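Local coordinates for protein uncharacterized metal-dependent hydrolase (Pyrococcus horikoshii, PDB 3IGH) that is of uncharacterised function but belongs to the amidohydrolase family and probably hydrolyses carbon-nitrogen bonds other than peptide bonds, at residues Pro237-Arg250 / Arg299-Val311. Residues are numbered along the deposited sequence; the frame is centred on the assembly and turned at random. Where two conformers were deposited one is given.
With SO4 (sulfate ion), chain R; SO4 (sulfate ion), chain C; SO4 (sulfate ion), chain S.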
ATOM      1  N   PRO A 237       1.600  18.822   0.443  1.00 31.30           N
ATOM      2  CA  PRO A 237       3.072  18.822   0.541  1.00 30.30           C
ATOM      3  C   PRO A 237       3.633  18.405   1.904  1.00 27.48           C
ATOM      4  O   PRO A 237       4.688  17.774   1.958  1.00 30.27           O
ATOM      5  CB  PRO A 237       3.438  20.283   0.260  1.00 33.76           C
ATOM      6  CG  PRO A 237       2.359  20.758  -0.658  1.00 29.75           C
ATOM      7  CD  PRO A 237       1.099  20.092  -0.122  1.00 29.92           C
ATOM      8  N   GLU A 238       2.939  18.756   2.985  1.00 27.99           N
ATOM      9  CA  GLU A 238       3.366  18.401   4.326  1.00 31.08           C
ATOM     10  C   GLU A 238       3.305  16.886   4.519  1.00 34.90           C
ATOM     11  O   GLU A 238       4.222  16.288   5.092  1.00 29.45           O
ATOM     12  CB  GLU A 238       2.512  19.126   5.378  1.00 34.90           C
ATOM     13  CG  GLU A 238       2.705  20.657   5.428  1.00 54.00           C
ATOM     14  CD  GLU A 238       2.059  21.445   4.260  1.00 73.77           C
ATOM     15  OE1 GLU A 238       2.483  22.603   4.046  1.00 77.31           O
ATOM     16  OE2 GLU A 238       1.149  20.932   3.556  1.00 37.92           O
ATOM     17  N   VAL A 239       2.243  16.259   4.020  1.00 26.26           N
ATOM     18  CA  VAL A 239       2.155  14.799   4.060  1.00 26.09           C
ATOM     19  C   VAL A 239       3.185  14.134   3.148  1.00 27.42           C
ATOM     20  O   VAL A 239       3.762  13.108   3.516  1.00 26.98           O
ATOM     21  CB  VAL A 239       0.722  14.290   3.765  1.00 32.06           C
ATOM     22  CG1 VAL A 239       0.688  12.767   3.655  1.00 25.79           C
ATOM     23  CG2 VAL A 239      -0.193  14.727   4.878  1.00 23.94           C
ATOM     24  N   LEU A 240       3.440  14.734   1.987  1.00 27.29           N
ATOM     25  CA  LEU A 240       4.441  14.207   1.063  1.00 27.64           C
ATOM     26  C   LEU A 240       5.814  14.075   1.750  1.00 30.09           C
ATOM     27  O   LEU A 240       6.503  13.063   1.573  1.00 27.66           O
ATOM     28  CB  LEU A 240       4.537  15.073  -0.202  1.00 25.82           C
ATOM     29  CG  LEU A 240       5.688  14.779  -1.174  1.00 28.75           C
ATOM     30  CD1 LEU A 240       5.584  13.345  -1.711  1.00 25.90           C
ATOM     31  CD2 LEU A 240       5.720  15.789  -2.329  1.00 26.06           C
ATOM     32  N   ASP A 241       6.184  15.070   2.561  1.00 25.61           N
ATOM     33  CA  ASP A 241       7.435  14.989   3.353  1.00 32.24           C
ATOM     34  C   ASP A 241       7.489  13.741   4.227  1.00 32.39           C
ATOM     35  O   ASP A 241       8.537  13.113   4.367  1.00 31.91           O
ATOM     36  CB  ASP A 241       7.603  16.221   4.247  1.00 31.86           C
ATOM     37  CG  ASP A 241       7.960  17.470   3.466  1.00 44.31           C
ATOM     38  OD1 ASP A 241       8.346  17.349   2.282  1.00 49.94           O
ATOM     39  OD2 ASP A 241       7.854  18.576   4.041  1.00 53.81           O
ATOM     40  N   LYS A 242       6.354  13.396   4.819  1.00 30.25           N
ATOM     41  CA  LYS A 242       6.272  12.214   5.669  1.00 32.87           C
ATOM     42  C   LYS A 242       6.304  10.912   4.868  1.00 33.54           C
ATOM     43  O   LYS A 242       6.891   9.932   5.319  1.00 30.49           O
ATOM     44  CB  LYS A 242       5.042  12.287   6.562  1.00 35.43           C
ATOM     45  CG  LYS A 242       5.101  13.435   7.556  1.00 41.25           C
ATOM     46  CD  LYS A 242       4.040  13.298   8.632  1.00 57.14           C
ATOM     47  CE  LYS A 242       4.236  14.354   9.713  1.00 79.09           C
ATOM     48  NZ  LYS A 242       3.271  14.199  10.836  1.00 93.49           N
ATOM     49  N   LEU A 243       5.697  10.905   3.679  1.00 27.29           N
ATOM     50  CA  LEU A 243       5.812   9.750   2.774  1.00 26.04           C
ATOM     51  C   LEU A 243       7.261   9.500   2.405  1.00 32.49           C
ATOM     52  O   LEU A 243       7.731   8.365   2.466  1.00 29.47           O
ATOM     53  CB  LEU A 243       5.004   9.971   1.494  1.00 26.76           C
ATOM     54  CG  LEU A 243       3.487  10.120   1.635  1.00 31.27           C
ATOM     55  CD1 LEU A 243       2.853  10.218   0.252  1.00 30.54           C
ATOM     56  CD2 LEU A 243       2.886   8.967   2.431  1.00 35.22           C
ATOM     57  N   GLU A 244       7.953  10.575   2.023  1.00 30.11           N
ATOM     58  CA  GLU A 244       9.371  10.537   1.656  1.00 33.65           C
ATOM     59  C   GLU A 244      10.256   9.952   2.762  1.00 32.23           C
ATOM     60  O   GLU A 244      11.200   9.220   2.474  1.00 32.80           O
ATOM     61  CB  GLU A 244       9.829  11.944   1.237  1.00 33.02           C
ATOM     62  CG  GLU A 244      11.302  12.293   1.464  1.00 62.97           C
ATOM     63  CD  GLU A 244      12.189  11.963   0.286  1.00 85.94           C
ATOM     64  OE1 GLU A 244      12.311  10.768  -0.060  1.00 98.96           O
ATOM     65  OE2 GLU A 244      12.780  12.907  -0.285  1.00 97.83           O
ATOM     66  N   SER A 245       9.927  10.247   4.018  1.00 37.87           N
ATOM     67  CA  SER A 245      10.678   9.737   5.169  1.00 40.28           C
ATOM     68  C   SER A 245      10.713   8.204   5.295  1.00 40.17           C
ATOM     69  O   SER A 245      11.621   7.666   5.915  1.00 37.58           O
ATOM     70  CB  SER A 245      10.157  10.352   6.471  1.00 42.23           C
ATOM     71  OG  SER A 245       8.979   9.686   6.913  1.00 50.59           O
ATOM     72  N   ILE A 246       9.728   7.505   4.737  1.00 31.89           N
ATOM     73  CA  ILE A 246       9.790   6.043   4.674  1.00 32.28           C
ATOM     74  C   ILE A 246       9.966   5.507   3.256  1.00 30.79           C
ATOM     75  O   ILE A 246      10.095   4.300   3.054  1.00 32.01           O
ATOM     76  CB  ILE A 246       8.588   5.346   5.370  1.00 39.82           C
ATOM     77  CG1 ILE A 246       7.259   5.691   4.689  1.00 29.51           C
ATOM     78  CG2 ILE A 246       8.566   5.694   6.846  1.00 42.06           C
ATOM     79  CD1 ILE A 246       6.096   4.773   5.103  1.00 36.66           C
ATOM     80  N   GLY A 247       9.975   6.406   2.276  1.00 28.84           N
ATOM     81  CA  GLY A 247      10.148   6.007   0.881  1.00 29.24           C
ATOM     82  C   GLY A 247       8.855   5.513   0.253  1.00 26.69           C
ATOM     83  O   GLY A 247       8.881   4.849  -0.779  1.00 29.70           O
ATOM     84  N   LEU A 248       7.719   5.854   0.859  1.00 30.22           N
ATOM     85  CA  LEU A 248       6.429   5.451   0.299  1.00 30.09           C
ATOM     86  C   LEU A 248       6.046   6.365  -0.867  1.00 26.23           C
ATOM     87  O   LEU A 248       5.828   7.565  -0.676  1.00 34.68           O
ATOM     88  CB  LEU A 248       5.337   5.451   1.379  1.00 25.31           C
ATOM     89  CG  LEU A 248       3.881   5.159   0.955  1.00 29.35           C
ATOM     90  CD1 LEU A 248       3.791   3.830   0.222  1.00 26.97           C
ATOM     91  CD2 LEU A 248       2.942   5.144   2.166  1.00 30.18           C
ATOM     92  N   GLY A 249       5.974   5.791  -2.068  1.00 27.07           N
ATOM     93  CA  GLY A 249       5.502   6.518  -3.242  1.00 29.65           C
ATOM     94  C   GLY A 249       4.163   5.986  -3.715  1.00 29.08           C
ATOM     95  O   GLY A 249       3.306   5.641  -2.881  1.00 29.28           O
ATOM     96  N   ARG A 250       3.955   5.905  -5.035  1.00 30.12           N
ATOM     97  CA  ARG A 250       2.703   5.326  -5.530  0.50 29.20           C
ATOM     98  C   ARG A 250       2.556   3.909  -4.990  1.00 31.44           C
ATOM     99  O   ARG A 250       3.503   3.111  -5.018  1.00 31.09           O
ATOM    100  CB  ARG A 250       2.565   5.363  -7.060  0.50 31.58           C
ATOM    101  CG  ARG A 250       1.121   5.060  -7.509  0.50 37.35           C
ATOM    102  CD  ARG A 250       0.790   5.513  -8.918  0.50 45.27           C
ATOM    103  NE  ARG A 250      -0.659   5.617  -9.131  0.50 39.51           N
ATOM    104  CZ  ARG A 250      -1.316   6.758  -9.342  0.50 45.19           C
ATOM    105  NH1 ARG A 250      -0.659   7.914  -9.387  0.50 12.88           N
ATOM    106  NH2 ARG A 250      -2.636   6.748  -9.525  0.50 27.69           N
ATOM    107  N   ARG A 299      10.336  22.142  -6.929  1.00 27.98           N
ATOM    108  CA  ARG A 299      10.946  21.328  -5.877  1.00 35.79           C
ATOM    109  C   ARG A 299       9.990  20.244  -5.353  1.00 38.45           C
ATOM    110  O   ARG A 299      10.374  19.076  -5.196  1.00 27.96           O
ATOM    111  CB  ARG A 299      11.420  22.220  -4.727  1.00 34.14           C
ATOM    112  CG  ARG A 299      12.061  21.470  -3.572  1.00 52.40           C
ATOM    113  CD  ARG A 299      12.480  22.414  -2.467  1.00 76.21           C
ATOM    114  NE  ARG A 299      13.772  23.024  -2.764  1.00 94.04           N
ATOM    115  CZ  ARG A 299      14.918  22.690  -2.178  1.00 85.20           C
ATOM    116  NH1 ARG A 299      16.029  23.309  -2.533  1.00 72.26           N
ATOM    117  NH2 ARG A 299      14.959  21.751  -1.237  1.00 69.30           N
ATOM    118  N   ILE A 300       8.745  20.626  -5.096  1.00 29.77           N
ATOM    119  CA  ILE A 300       7.754  19.656  -4.610  1.00 29.15           C
ATOM    120  C   ILE A 300       7.415  18.613  -5.700  1.00 25.17           C
ATOM    121  O   ILE A 300       7.327  17.408  -5.413  1.00 30.60           O
ATOM    122  CB  ILE A 300       6.497  20.344  -4.018  1.00 29.60           C
ATOM    123  CG1 ILE A 300       6.896  21.284  -2.870  1.00 32.63           C
ATOM    124  CG2 ILE A 300       5.521  19.295  -3.470  1.00 30.48           C
ATOM    125  CD1 ILE A 300       5.797  22.243  -2.409  1.00 30.47           C
ATOM    126  N   THR A 301       7.245  19.084  -6.932  1.00 25.67           N
ATOM    127  CA  THR A 301       7.022  18.219  -8.086  1.00 26.09           C
ATOM    128  C   THR A 301       8.138  17.166  -8.209  1.00 27.36           C
ATOM    129  O   THR A 301       7.858  15.980  -8.366  1.00 25.82           O
ATOM    130  CB  THR A 301       6.911  19.053  -9.387  1.00 28.86           C
ATOM    131  OG1 THR A 301       5.773  19.924  -9.300  1.00 27.75           O
ATOM    132  CG2 THR A 301       6.764  18.159 -10.619  1.00 26.10           C
ATOM    133  N   GLU A 302       9.394  17.596  -8.095  1.00 27.70           N
ATOM    134  CA  GLU A 302      10.526  16.667  -8.193  1.00 26.41           C
ATOM    135  C   GLU A 302      10.604  15.675  -7.035  1.00 24.70           C
ATOM    136  O   GLU A 302      10.972  14.513  -7.247  1.00 27.70           O
ATOM    137  CB  GLU A 302      11.861  17.409  -8.374  1.00 28.44           C
ATOM    138  CG  GLU A 302      12.009  18.142  -9.725  1.00 26.67           C
ATOM    139  CD  GLU A 302      11.934  17.224 -10.947  1.00 36.80           C
ATOM    140  OE1 GLU A 302      12.951  17.107 -11.652  1.00 44.58           O
ATOM    141  OE2 GLU A 302      10.858  16.633 -11.226  1.00 46.70           O
ATOM    142  N   LYS A 303      10.277  16.131  -5.825  1.00 25.39           N
ATOM    143  CA  LYS A 303      10.174  15.253  -4.666  0.50 30.27           C
ATOM    144  C   LYS A 303       9.135  14.151  -4.933  1.00 31.19           C
ATOM    145  O   LYS A 303       9.396  12.956  -4.727  1.00 27.73           O
ATOM    146  CB  LYS A 303       9.789  16.075  -3.436  0.50 27.71           C
ATOM    147  CG  LYS A 303       9.747  15.291  -2.130  0.50 34.03           C
ATOM    148  CD  LYS A 303       9.235  16.151  -0.969  0.50 37.73           C
ATOM    149  CE  LYS A 303      10.195  17.284  -0.616  0.50 43.01           C
ATOM    150  NZ  LYS A 303      11.538  16.760  -0.239  0.50 35.84           N
ATOM    151  N   ALA A 304       7.957  14.558  -5.408  1.00 25.93           N
ATOM    152  CA  ALA A 304       6.899  13.609  -5.772  1.00 25.07           C
ATOM    153  C   ALA A 304       7.335  12.643  -6.874  1.00 23.28           C
ATOM    154  O   ALA A 304       7.095  11.444  -6.777  1.00 25.71           O
ATOM    155  CB  ALA A 304       5.650  14.362  -6.212  1.00 24.32           C
ATOM    156  N   ARG A 305       7.994  13.167  -7.909  1.00 22.92           N
ATOM    157  CA  ARG A 305       8.417  12.348  -9.046  1.00 27.75           C
ATOM    158  C   ARG A 305       9.493  11.327  -8.670  1.00 29.41           C
ATOM    159  O   ARG A 305       9.542  10.235  -9.237  1.00 28.61           O
ATOM    160  CB  ARG A 305       8.864  13.228 -10.223  1.00 27.49           C
ATOM    161  CG  ARG A 305       7.704  13.990 -10.919  1.00 29.33           C
ATOM    162  CD  ARG A 305       6.543  13.050 -11.242  1.00 24.20           C
ATOM    163  NE  ARG A 305       6.937  12.003 -12.200  1.00 28.38           N
ATOM    164  CZ  ARG A 305       6.327  10.831 -12.332  1.00 41.39           C
ATOM    165  NH1 ARG A 305       6.752   9.971 -13.251  1.00 35.48           N
ATOM    166  NH2 ARG A 305       5.284  10.520 -11.565  1.00 30.45           N
ATOM    167  N   SER A 306      10.311  11.671  -7.679  1.00 30.21           N
ATOM    168  CA  SER A 306      11.310  10.750  -7.134  1.00 32.88           C
ATOM    169  C   SER A 306      10.649   9.555  -6.434  1.00 35.20           C
ATOM    170  O   SER A 306      11.300   8.544  -6.191  1.00 30.41           O
ATOM    171  CB  SER A 306      12.280  11.474  -6.182  1.00 29.86           C
ATOM    172  OG  SER A 306      11.733  11.658  -4.880  1.00 32.17           O
ATOM    173  N   LEU A 307       9.352   9.678  -6.143  1.00 29.34           N
ATOM    174  CA  LEU A 307       8.563   8.605  -5.516  1.00 26.13           C
ATOM    175  C   LEU A 307       7.529   8.013  -6.465  1.00 30.98           C
ATOM    176  O   LEU A 307       6.668   7.239  -6.041  1.00 29.63           O
ATOM    177  CB  LEU A 307       7.890   9.123  -4.232  1.00 23.90           C
ATOM    178  CG  LEU A 307       8.810   9.450  -3.051  1.00 34.98           C
ATOM    179  CD1 LEU A 307       8.082  10.319  -2.025  1.00 37.06           C
ATOM    180  CD2 LEU A 307       9.366   8.175  -2.397  1.00 38.17           C
ATOM    181  N   GLY A 308       7.612   8.381  -7.746  1.00 28.26           N
ATOM    182  CA  GLY A 308       6.671   7.909  -8.768  1.00 30.04           C
ATOM    183  C   GLY A 308       5.244   8.394  -8.554  1.00 27.17           C
ATOM    184  O   GLY A 308       4.296   7.788  -9.055  1.00 28.25           O
ATOM    185  N   LEU A 309       5.095   9.475  -7.795  1.00 26.58           N
ATOM    186  CA  LEU A 309       3.780  10.035  -7.481  1.00 27.55           C
ATOM    187  C   LEU A 309       3.324  11.029  -8.533  1.00 30.41           C
ATOM    188  O   LEU A 309       4.148  11.733  -9.141  1.00 26.86           O
ATOM    189  CB  LEU A 309       3.799  10.702  -6.100  1.00 24.54           C
ATOM    190  CG  LEU A 309       3.835   9.769  -4.890  1.00 28.75           C
ATOM    191  CD1 LEU A 309       4.257  10.542  -3.668  1.00 26.03           C
ATOM    192  CD2 LEU A 309       2.475   9.084  -4.659  1.00 24.62           C
ATOM    193  N   ASP A 310       2.008  11.089  -8.744  1.00 27.68           N
ATOM    194  CA  ASP A 310       1.421  12.073  -9.653  1.00 26.29           C
ATOM    195  C   ASP A 310       1.500  13.473  -9.030  1.00 28.44           C
ATOM    196  O   ASP A 310       1.725  13.632  -7.831  1.00 25.53           O
ATOM    197  CB  ASP A 310      -0.039  11.715  -9.973  1.00 27.00           C
ATOM    198  CG  ASP A 310      -0.571  12.419 -11.222  1.00 28.54           C
ATOM    199  OD1 ASP A 310       0.224  12.987 -12.000  1.00 30.70           O
ATOM    200  OD2 ASP A 310      -1.806  12.406 -11.434  1.00 31.11           O
ATOM    201  N   VAL A 311       1.360  14.492  -9.860  1.00 24.41           N
ATOM    202  CA  VAL A 311       1.389  15.868  -9.390  1.00 23.37           C
ATOM    203  C   VAL A 311       0.194  16.609 -10.008  1.00 25.54           C
ATOM    204  O   VAL A 311       0.069  16.701 -11.238  1.00 29.06           O
ATOM    205  CB  VAL A 311       2.723  16.562  -9.787  1.00 25.73           C
ATOM    206  CG1 VAL A 311       2.748  18.004  -9.272  1.00 27.56           C
ATOM    207  CG2 VAL A 311       3.933  15.751  -9.260  1.00 22.49           C
TER
HETATM  208  S   SO4 R 503      13.781  18.930   0.546  1.00115.84           S
HETATM  209  O1  SO4 R 503      12.640  19.827   0.375  1.00115.05           O
HETATM  210  O2  SO4 R 503      14.985  19.714   0.807  1.00119.51           O
HETATM  211  O3  SO4 R 503      13.535  18.039   1.676  1.00114.30           O
HETATM  212  O4  SO4 R 503      13.972  18.139  -0.668  1.00108.98           O
HETATM  213  S   SO4 C   2       9.934  11.706 -14.393  1.00 48.63           S
HETATM  214  O1  SO4 C   2       8.801  11.000 -14.990  1.00 53.97           O
HETATM  215  O2  SO4 C   2       9.448  12.846 -13.630  1.00 45.34           O
HETATM  216  O3  SO4 C   2      10.664  10.811 -13.500  1.00 55.75           O
HETATM  217  O4  SO4 C   2      10.815  12.166 -15.461  1.00 49.82           O
HETATM  218  S   SO4 S 504       6.096   6.515 -13.586  0.50 66.29           S
HETATM  219  O1  SO4 S 504       5.700   5.117 -13.747  0.50 62.88           O
HETATM  220  O2  SO4 S 504       5.107   7.209 -12.773  0.50 49.25           O
HETATM  221  O3  SO4 S 504       7.393   6.589 -12.908  0.50 53.18           O
HETATM  222  O4  SO4 S 504       6.174   7.143 -14.903  0.50 45.14           O
HETATM  223  O   HOH W   1       2.024   8.101 -10.656  1.00 36.48           O
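Leu240 of helix 237-246 meets Leu307, in the turn after helix 294-305, methyl to methyl; the helix segments 237-246 and 299-305, inclined by 37°, are a worked example of neighbouring helices joined by leucine branches. From CB, with CG anti to the backbone N (chi1 171°), Leu240 reaches toward segment 299-305: CG lies on Lys303 CD at 3.8 Å, CD2 touches Ile300 CG2, Lys303 CD and, more loosely, Ala304 CB, and CD1 sits 3.7 Å from Leu309 CD1 and also against Leu307 CD1. Leu307 runs the other way, its CB near Gly249 CA, CD1 against Glu244 CA and Leu248 O, and CD2 against Gly247 O. Beyond the helix, Arg250 N donates to Leu307 O at 3.2 Å, the N nearly in line with the carbonyl but the N-H bent (149°); Gly249 CA makes a CA-H...O contact with the same oxygen at 3.1 Å, where a CB would clash. A water joins Arg250 NH1 to Gly308 O. Lys303 bends at its end, holding NZ 4.0 Å from Glu244 OE2, beyond salt-bridge range, and giving a weak bond to a sulfate. Arg305 turns back to the loop: NH2 donates to Leu309 O at 2.9 Å from above the carbonyl plane, while NE and NH1 grip a second sulfate, both ions probably from the crystallisation liquor. A methionine at Arg305 would probably leave Leu309 O without this donor and the sulfate without its paired grip. Both helices end in Schellman motifs, with Gly247 and Gly308 as C-prime residues, and Gly308 leads into strand 310-315, beside strand 256-264: neighbouring outer helices of the amidohydrolase TIM barrel.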